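Side-chain contacts in ectonucleotide pyrophosphatase/phosphodiesterase family member 5 (Mus musculus, PDB 5VEO), which probably hydrolyses phosphodiester bonds in a restricted set of nucleotides, as a zinc-dependent ectoenzyme of the nucleotide pyrophosphatase/phosphodiesterase family: residues D80-D83 and K88-S91; G75-D80 and D297-I302; Y247-I250 and V255-I258. The protein carries 1 engineered substitution. All blocks are in the same frame, centred on the assembly; numbering follows the deposited sequence.

Interaction 1. Residues D80-D83 and K88-S91; sequences DMFD and KSFS. With FUC (alpha-L-fucopyranose), chain C.
Met81 and Phe90 face each other across a two-stranded antiparallel beta hairpin, strands 80-83 and 88-91 joined by a four-residue turn. Both form a hydrogen-bonded pair, Met81 N reaching Phe90 O at 2.9 Å and Phe90 N returning the bond to Met81 O; Asp83 and Lys88 are paired the same way, with Asp83 N lying 2.9 Å from Lys88 O. The Met81 and Phe90 side chains run alongside each other from one side of the hairpin. A bend at chi3 (-84°) lays the Met81 methyl over one face of the Phe90 ring, CE standing 3.5 Å from the ring centroid in a CH-pi contact; SD stands farther off above the same face, a Met-aromatic contact. Phe102 touches both side chains, its ring inclined at about 55° to that of Phe90. On this same face of the hairpin, Asp83 OD2 accepts the turn amides of Ile85 and Leu86.

The other face carries Asp80, Phe82, Ser89 and Ser91, polar but for the phenylalanine. Along Asp80, CB passes 4.1 Å from Phe90 O, CG then turns toward Ser91, and OD2 ends the chain by accepting a bond from Ser91 OG at 2.8 Å, met nearly along its C-O axis. The other oxygen, OD1, lies close to the like-charged Glu93, which would probably disfavour two full negative charges there. Fucose C6, from the N-linked glycan probably carried by Asn87, comes to the Phe82 ring obliquely, near CE1, and the sugar docks on Ser89. The backbone N of Ser89 donates to fucose O3 at 2.9 Å. Its hydroxyl, Ser89 OG, bonds to fucose O4 at 2.6 Å and also to a water, which in turn donates to Met81 O.

Interaction 2. Residues G75-D80 and D297-I302; sequences GIVAND and DRVQPI. With AMP (adenosine monophosphate), chain Q.
The carbonyl oxygen of Gly75 accepts Arg298 NH1 at 2.9 Å and, more weakly, Val77 N within its own turn. NH1 approaches from above the carbonyl plane, 49° out of it, yet the oxygen lies almost exactly in the plane of the guanidinium, at its edge. The extended Arg298 chain carries that group past Gly75, whose positive phi (88°) ends helix 71-74; a beta carbon at this position would collide with NH1. Other edges of the guanidinium are used too, NE by a salt bridge to Asp83 and NH2 by the carbonyl of Lys101. Replacing Arg298 with a leucine would probably leave Asp83 without its charge partner and Gly75 O without its main donor.

Beside this polar grip, Val77 supplies the apolar part. Its CG2 rests 3.9 Å from Arg298 CB and near Arg298 O, while CG1 only brushes Val299 CG2 at 4.5 Å. Farther along, Asn79 turns into the nucleotide pocket, ND2 donating to phosphate oxygen O1P of AMP at 2.8 Å; Tyr59 N holds OD1 and so fixes which end of the amide faces the phosphate.

The 75-80 loop runs from helix 71-74 into strand 80-83, with Ile76 packed on helix 58-67, while the 297-302 loop leads into strand 302-306, its Gln300 leaning on strand 255-260.

Interaction 3. Residues Y247-I250 and V255-I258; sequences YTLI and VAAI
Strands 247-249 and 255-258 form a splayed antiparallel beta hairpin, their axes at 141° and 5.9 Å apart at the closest. Leu249 and Ile258 make a non-hydrogen-bonded pair with CA atoms 5.0 Å apart. Just beyond, Ile250 N donates to Ala257 O at 2.8 Å, approaching nearly end-on to the carbonyl, and there the chain turns a corner. Thr248 adds a backbone bond to Leu259, continuing the pairing past Ile258. Strand 247-249 is thereby held at the border of a four-stranded antiparallel sheet, in which strand 302-306 lies on the other side of strand 255-260.

Tyr247, Leu249, Ala256 and Ile258 pack together on one face. Leu249 sends only its CD1 branch across, and this methyl touches both Ala256 CB and Ile258 CG1, each at 3.9 Å. Ile258 uses its two branches on different neighbours: CG1 takes the leucine, whereas CG2 packs against Tyr247, 3.9 Å from CD2 and also near CB. The tyrosine's first torsion (68°) puts its ring between backbone N and carbonyl carbon, from where it slants past the isoleucine methyl. Its hydroxyl reaches on to Gln314, and the tyrosine side chain also touches Leu238 and Leu242, while Ile258 also leans on Val268 and Leu272 of helix 265-272, so the face continues into the packing between sheet and helix.

At the corner, away from that cluster, the beta carbons of Ile250 and Ala257 meet at 4.1 Å, and Ile250 CB also comes to 3.4 Å from Ala257 O.

In the fold
From the N terminus the chain enters the 75-80 loop, which opens interaction 2 and runs straight into interaction 1 through the shared Asp80. Interaction 1 closes at once, as a short hairpin. Interaction 2 closes only more than 200 residues later, when the 297-302 loop returns, and the hairpin of interaction 3 is nested inside that long excursion. All three lie on one side of the chain's centre. The salt bridge from Asp83 to Arg298 ties interactions 1 and 2, and Ile250 CG2 packs on the backbone of Met81 and Phe82. Ile302, leaving interaction 2, joins the sheet beside Ile258, so the 297-302 loop links that sheet to the 75-80 loop, whose Asn79 reaches AMP.

Interaction 1. Residues D80-D83 and K88-S91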
loop_
_atom_site.group_PDB
_atom_site.type_symbol
_atom_site.label_atom_id
_atom_site.label_comp_id
_atom_site.label_asym_id
_atom_site.label_seq_id
_atom_site.Cartn_x
_atom_site.Cartn_y
_atom_site.Cartn_z
ATOM N N ASP A 80 -6.457 -8.325 6.491
ATOM C CA ASP A 80 -7.315 -9.154 7.331
ATOM C C ASP A 80 -6.573 -9.391 8.630
ATOM O O ASP A 80 -5.459 -9.924 8.617
ATOM C CB ASP A 80 -7.652 -10.481 6.653
ATOM C CG ASP A 80 -8.563 -10.293 5.470
ATOM O OD1 ASP A 80 -8.048 -10.149 4.351
ATOM O OD2 ASP A 80 -9.791 -10.260 5.660
ATOM N N MET A 81 -7.179 -8.973 9.737
ATOM C CA MET A 81 -6.532 -8.997 11.040
ATOM C C MET A 81 -7.504 -9.481 12.100
ATOM O O MET A 81 -8.726 -9.396 11.952
ATOM C CB MET A 81 -6.063 -7.616 11.484
ATOM C CG MET A 81 -5.028 -6.975 10.620
ATOM S SD MET A 81 -4.576 -5.364 11.285
ATOM C CE MET A 81 -5.848 -4.311 10.602
ATOM N N PHE A 82 -6.929 -9.925 13.207
ATOM C CA PHE A 82 -7.680 -10.206 14.420
ATOM C C PHE A 82 -6.905 -9.603 15.576
ATOM O O PHE A 82 -5.719 -9.906 15.764
ATOM C CB PHE A 82 -7.885 -11.704 14.632
ATOM C CG PHE A 82 -8.506 -12.039 15.970
ATOM C CD1 PHE A 82 -9.784 -11.607 16.275
ATOM C CD2 PHE A 82 -7.799 -12.745 16.918
ATOM C CE1 PHE A 82 -10.368 -11.907 17.515
ATOM C CE2 PHE A 82 -8.377 -13.031 18.173
ATOM C CZ PHE A 82 -9.652 -12.617 18.446
ATOM N N ASP A 83 -7.582 -8.748 16.343
ATOM C CA ASP A 83 -6.975 -8.146 17.515
ATOM C C ASP A 83 -7.486 -8.880 18.749
ATOM O O ASP A 83 -8.689 -8.813 19.052
ATOM C CB ASP A 83 -7.295 -6.651 17.588
ATOM C CG ASP A 83 -6.591 -5.960 18.739
ATOM O OD1 ASP A 83 -6.027 -4.861 18.535
ATOM O OD2 ASP A 83 -6.601 -6.513 19.860
ATOM N N LYS A 88 -11.773 -8.416 18.131
ATOM C CA LYS A 88 -12.424 -7.905 16.937
ATOM C C LYS A 88 -11.600 -8.254 15.716
ATOM O O LYS A 88 -10.371 -8.194 15.757
ATOM C CB LYS A 88 -12.580 -6.388 16.982
ATOM C CG LYS A 88 -13.547 -5.884 18.053
ATOM C CD LYS A 88 -14.981 -6.254 17.742
ATOM C CE LYS A 88 -15.919 -5.599 18.749
ATOM N NZ LYS A 88 -17.203 -6.321 18.912
ATOM N N SER A 89 -12.295 -8.563 14.636
ATOM C CA SER A 89 -11.717 -8.757 13.319
ATOM C C SER A 89 -11.812 -7.491 12.466
ATOM O O SER A 89 -12.698 -6.647 12.637
ATOM C CB SER A 89 -12.432 -9.902 12.601
ATOM O OG SER A 89 -12.145 -11.138 13.208
ATOM N N PHE A 90 -10.906 -7.422 11.492
ATOM C CA PHE A 90 -10.819 -6.389 10.464
ATOM C C PHE A 90 -10.663 -7.144 9.153
ATOM O O PHE A 90 -9.845 -8.065 9.076
ATOM C CB PHE A 90 -9.616 -5.486 10.779
ATOM C CG PHE A 90 -9.240 -4.464 9.725
ATOM C CD1 PHE A 90 -9.405 -3.114 9.998
ATOM C CD2 PHE A 90 -8.605 -4.825 8.551
ATOM C CE1 PHE A 90 -8.998 -2.151 9.108
ATOM C CE2 PHE A 90 -8.199 -3.856 7.635
ATOM C CZ PHE A 90 -8.415 -2.513 7.912
ATOM N N SER A 91 -11.476 -6.814 8.150
ATOM C CA SER A 91 -11.435 -7.568 6.902
ATOM C C SER A 91 -11.775 -6.676 5.720
ATOM O O SER A 91 -12.910 -6.222 5.566
ATOM C CB SER A 91 -12.381 -8.760 6.933
ATOM O OG SER A 91 -12.440 -9.314 5.631
HETATM C C1 FUC C . -17.155 -11.969 16.419
HETATM C C2 FUC C . -16.768 -10.840 15.473
HETATM C C3 FUC C . -15.454 -10.240 15.893
HETATM C C4 FUC C . -14.393 -11.342 15.922
HETATM C C5 FUC C . -14.846 -12.447 16.876
HETATM C C6 FUC C . -13.932 -13.658 16.858
HETATM O O2 FUC C . -17.741 -9.846 15.453
HETATM O O3 FUC C . -15.071 -9.255 14.939
HETATM O O4 FUC C . -14.216 -11.861 14.595
HETATM O O5 FUC C . -16.142 -12.934 16.528
HETATM O O HOH W 1 -10.099 -12.035 11.917
#

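Interaction 2. Residues G75-D80 and D297-I302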
loop_
_atom_site.group_PDB
_atom_site.type_symbol
_atom_site.label_atom_id
_atom_site.label_comp_id
_atom_site.label_asym_id
_atom_site.label_seq_id
_atom_site.Cartn_x
_atom_site.Cartn_y
_atom_site.Cartn_z
ATOM N N GLY A 75 -0.005 -0.376 13.297
ATOM C CA GLY A 75 -1.027 -1.320 13.701
ATOM C C GLY A 75 -1.906 -1.869 12.597
ATOM O O GLY A 75 -2.711 -2.773 12.865
ATOM N N ILE A 76 -1.774 -1.377 11.369
ATOM C CA ILE A 76 -2.508 -1.949 10.228
ATOM C C ILE A 76 -1.556 -2.969 9.612
ATOM O O ILE A 76 -0.806 -2.695 8.669
ATOM C CB ILE A 76 -2.964 -0.876 9.231
ATOM C CG1 ILE A 76 -3.897 0.152 9.891
ATOM C CG2 ILE A 76 -3.656 -1.520 8.038
ATOM C CD1 ILE A 76 -5.254 -0.388 10.298
ATOM N N VAL A 77 -1.538 -4.167 10.208
ATOM C CA VAL A 77 -0.517 -5.155 9.855
ATOM C C VAL A 77 -0.911 -6.018 8.661
ATOM O O VAL A 77 -0.041 -6.684 8.089
ATOM C CB VAL A 77 -0.150 -6.060 11.050
ATOM C CG1 VAL A 77 0.250 -5.220 12.259
ATOM C CG2 VAL A 77 -1.266 -7.004 11.431
ATOM N N ALA A 78 -2.169 -5.993 8.243
ATOM C CA ALA A 78 -2.643 -6.801 7.131
ATOM C C ALA A 78 -3.991 -6.253 6.683
ATOM O O ALA A 78 -4.601 -5.426 7.365
ATOM C CB ALA A 78 -2.759 -8.276 7.534
ATOM N N ASN A 79 -4.470 -6.752 5.534
ATOM C CA ASN A 79 -5.822 -6.451 5.080
ATOM C C ASN A 79 -6.863 -7.223 5.867
ATOM O O ASN A 79 -8.031 -6.842 5.855
ATOM C CB ASN A 79 -6.017 -6.807 3.613
ATOM C CG ASN A 79 -5.151 -5.989 2.676
ATOM O OD1 ASN A 79 -4.624 -4.916 3.012
ATOM N ND2 ASN A 79 -5.042 -6.484 1.465
ATOM N N ASP A 80 -6.457 -8.325 6.491
ATOM C CA ASP A 80 -7.315 -9.154 7.331
ATOM C C ASP A 80 -6.573 -9.391 8.630
ATOM O O ASP A 80 -5.459 -9.924 8.617
ATOM C CB ASP A 80 -7.652 -10.481 6.653
ATOM C CG ASP A 80 -8.563 -10.293 5.470
ATOM O OD1 ASP A 80 -8.048 -10.149 4.351
ATOM O OD2 ASP A 80 -9.791 -10.260 5.660
ATOM N N ASP A 297 0.314 -6.874 18.965
ATOM C CA ASP A 297 -0.552 -7.986 19.341
ATOM C C ASP A 297 -1.448 -8.455 18.190
ATOM O O ASP A 297 -2.095 -9.506 18.315
ATOM C CB ASP A 297 -1.403 -7.601 20.556
ATOM C CG ASP A 297 -0.561 -7.321 21.803
ATOM O OD1 ASP A 297 0.548 -7.891 21.935
ATOM O OD2 ASP A 297 -1.027 -6.535 22.663
ATOM N N ARG A 298 -1.492 -7.729 17.073
ATOM C CA ARG A 298 -2.200 -8.198 15.883
ATOM C C ARG A 298 -1.353 -9.103 15.000
ATOM O O ARG A 298 -1.852 -9.609 13.986
ATOM C CB ARG A 298 -2.698 -7.006 15.068
ATOM C CG ARG A 298 -3.720 -6.206 15.825
ATOM C CD ARG A 298 -3.878 -4.827 15.267
ATOM N NE ARG A 298 -4.772 -4.070 16.134
ATOM C CZ ARG A 298 -5.032 -2.777 16.008
ATOM N NH1 ARG A 298 -4.471 -2.067 15.039
ATOM N NH2 ARG A 298 -5.847 -2.201 16.878
ATOM N N VAL A 299 -0.098 -9.334 15.359
ATOM C CA VAL A 299 0.697 -10.364 14.705
ATOM C C VAL A 299 0.401 -11.687 15.400
ATOM O O VAL A 299 0.555 -11.818 16.626
ATOM C CB VAL A 299 2.189 -10.020 14.738
ATOM C CG1 VAL A 299 3.018 -11.107 14.073
ATOM C CG2 VAL A 299 2.417 -8.670 14.076
ATOM N N GLN A 300 -0.073 -12.658 14.623
ATOM C CA GLN A 300 -0.560 -13.902 15.193
ATOM C C GLN A 300 0.589 -14.775 15.696
ATOM O O GLN A 300 1.751 -14.545 15.354
ATOM C CB GLN A 300 -1.393 -14.656 14.160
ATOM C CG GLN A 300 -2.678 -13.925 13.763
ATOM C CD GLN A 300 -3.543 -13.616 14.963
ATOM O OE1 GLN A 300 -3.707 -14.453 15.854
ATOM N NE2 GLN A 300 -4.080 -12.398 15.010
ATOM N N PRO A 301 0.284 -15.789 16.518
ATOM C CA PRO A 301 1.367 -16.575 17.140
ATOM C C PRO A 301 2.246 -17.312 16.153
ATOM O O PRO A 301 3.414 -17.585 16.463
ATOM C CB PRO A 301 0.614 -17.561 18.043
ATOM C CG PRO A 301 -0.663 -16.893 18.357
ATOM C CD PRO A 301 -1.029 -16.110 17.107
ATOM N N ILE A 302 1.703 -17.692 14.998
ATOM C CA ILE A 302 2.459 -18.348 13.941
ATOM C C ILE A 302 2.200 -17.566 12.666
ATOM O O ILE A 302 1.047 -17.258 12.346
ATOM C CB ILE A 302 2.055 -19.823 13.763
ATOM C CG1 ILE A 302 2.447 -20.628 15.003
ATOM C CG2 ILE A 302 2.712 -20.427 12.524
ATOM C CD1 ILE A 302 1.988 -22.078 14.994
HETATM P P AMP Q . -4.589 -5.201 -2.200
HETATM O O1P AMP Q . -3.931 -5.569 -0.905
HETATM O O2P AMP Q . -4.859 -6.434 -3.070
HETATM O O3P AMP Q . -3.819 -4.143 -2.986
HETATM O "O5'" AMP Q . -6.016 -4.549 -1.879
HETATM C "C5'" AMP Q . -6.603 -3.655 -2.836
HETATM C "C4'" AMP Q . -8.101 -3.754 -2.916
HETATM O "O4'" AMP Q . -8.655 -3.108 -1.778
HETATM C "C3'" AMP Q . -8.690 -3.022 -4.123
HETATM O "O3'" AMP Q . -9.143 -3.945 -5.090
HETATM C "C2'" AMP Q . -9.872 -2.223 -3.563
HETATM O "O2'" AMP Q . -11.089 -2.414 -4.231
HETATM C "C1'" AMP Q . -9.949 -2.681 -2.120
HETATM N N9 AMP Q . -10.340 -1.627 -1.210
HETATM C C8 AMP Q . -9.671 -0.497 -0.924
HETATM N N7 AMP Q . -10.360 0.221 -0.002
HETATM C C5 AMP Q . -11.477 -0.498 0.287
HETATM C C6 AMP Q . -12.644 -0.347 1.179
HETATM N N6 AMP Q . -12.754 0.743 1.960
HETATM N N1 AMP Q . -13.577 -1.316 1.189
HETATM C C2 AMP Q . -13.492 -2.418 0.424
HETATM N N3 AMP Q . -12.462 -2.640 -0.409
HETATM C C4 AMP Q . -11.460 -1.708 -0.512
#

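Interaction 3. Residues Y247-I250 and V255-I258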
loop_
_atom_site.group_PDB
_atom_site.type_symbol
_atom_site.label_atom_id
_atom_site.label_comp_id
_atom_site.label_asym_id
_atom_site.label_seq_id
_atom_site.Cartn_x
_atom_site.Cartn_y
_atom_site.Cartn_z
ATOM N N TYR A 247 -6.940 -24.836 14.223
ATOM C CA TYR A 247 -6.426 -23.479 14.116
ATOM C C TYR A 247 -7.433 -22.612 13.372
ATOM O O TYR A 247 -8.345 -23.108 12.703
ATOM C CB TYR A 247 -5.069 -23.456 13.407
ATOM C CG TYR A 247 -5.141 -23.824 11.937
ATOM C CD1 TYR A 247 -5.230 -25.152 11.539
ATOM C CD2 TYR A 247 -5.126 -22.844 10.952
ATOM C CE1 TYR A 247 -5.298 -25.502 10.199
ATOM C CE2 TYR A 247 -5.190 -23.182 9.603
ATOM C CZ TYR A 247 -5.264 -24.513 9.234
ATOM O OH TYR A 247 -5.347 -24.853 7.900
ATOM N N THR A 248 -7.248 -21.297 13.484
ATOM C CA THR A 248 -8.000 -20.328 12.695
ATOM C C THR A 248 -7.025 -19.621 11.768
ATOM O O THR A 248 -5.953 -19.179 12.202
ATOM C CB THR A 248 -8.732 -19.311 13.580
ATOM O OG1 THR A 248 -9.561 -19.999 14.521
ATOM C CG2 THR A 248 -9.609 -18.378 12.738
ATOM N N LEU A 249 -7.387 -19.536 10.493
ATOM C CA LEU A 249 -6.573 -18.848 9.498
ATOM C C LEU A 249 -7.087 -17.416 9.409
ATOM O O LEU A 249 -8.166 -17.161 8.875
ATOM C CB LEU A 249 -6.646 -19.585 8.164
ATOM C CG LEU A 249 -5.682 -19.185 7.058
ATOM C CD1 LEU A 249 -4.220 -19.242 7.502
ATOM C CD2 LEU A 249 -5.925 -20.101 5.855
ATOM N N ILE A 250 -6.318 -16.484 9.973
ATOM C CA ILE A 250 -6.713 -15.080 10.043
ATOM C C ILE A 250 -6.505 -14.377 8.703
ATOM O O ILE A 250 -7.296 -13.503 8.316
ATOM C CB ILE A 250 -5.922 -14.397 11.174
ATOM C CG1 ILE A 250 -6.151 -15.106 12.512
ATOM C CG2 ILE A 250 -6.278 -12.920 11.279
ATOM C CD1 ILE A 250 -7.577 -15.206 12.900
ATOM N N VAL A 255 1.088 -14.688 3.164
ATOM C CA VAL A 255 1.529 -14.657 4.557
ATOM C C VAL A 255 0.373 -15.188 5.390
ATOM O O VAL A 255 -0.589 -14.475 5.692
ATOM C CB VAL A 255 1.976 -13.264 4.991
ATOM C CG1 VAL A 255 2.443 -13.277 6.458
ATOM C CG2 VAL A 255 3.095 -12.791 4.052
ATOM N N ALA A 256 0.442 -16.466 5.722
ATOM C CA ALA A 256 -0.612 -17.119 6.486
ATOM C C ALA A 256 -0.455 -16.752 7.956
ATOM O O ALA A 256 0.561 -17.075 8.586
ATOM C CB ALA A 256 -0.549 -18.632 6.284
ATOM N N ALA A 257 -1.451 -16.076 8.487
ATOM C CA ALA A 257 -1.464 -15.649 9.878
ATOM C C ALA A 257 -2.327 -16.660 10.608
ATOM O O ALA A 257 -3.534 -16.728 10.368
ATOM C CB ALA A 257 -2.013 -14.235 10.001
ATOM N N ILE A 258 -1.693 -17.471 11.455
ATOM C CA ILE A 258 -2.290 -18.685 12.006
ATOM C C ILE A 258 -2.441 -18.527 13.513
ATOM O O ILE A 258 -1.470 -18.231 14.216
ATOM C CB ILE A 258 -1.441 -19.916 11.654
ATOM C CG1 ILE A 258 -1.534 -20.179 10.144
ATOM C CG2 ILE A 258 -1.894 -21.160 12.456
ATOM C CD1 ILE A 258 -0.576 -21.209 9.630
#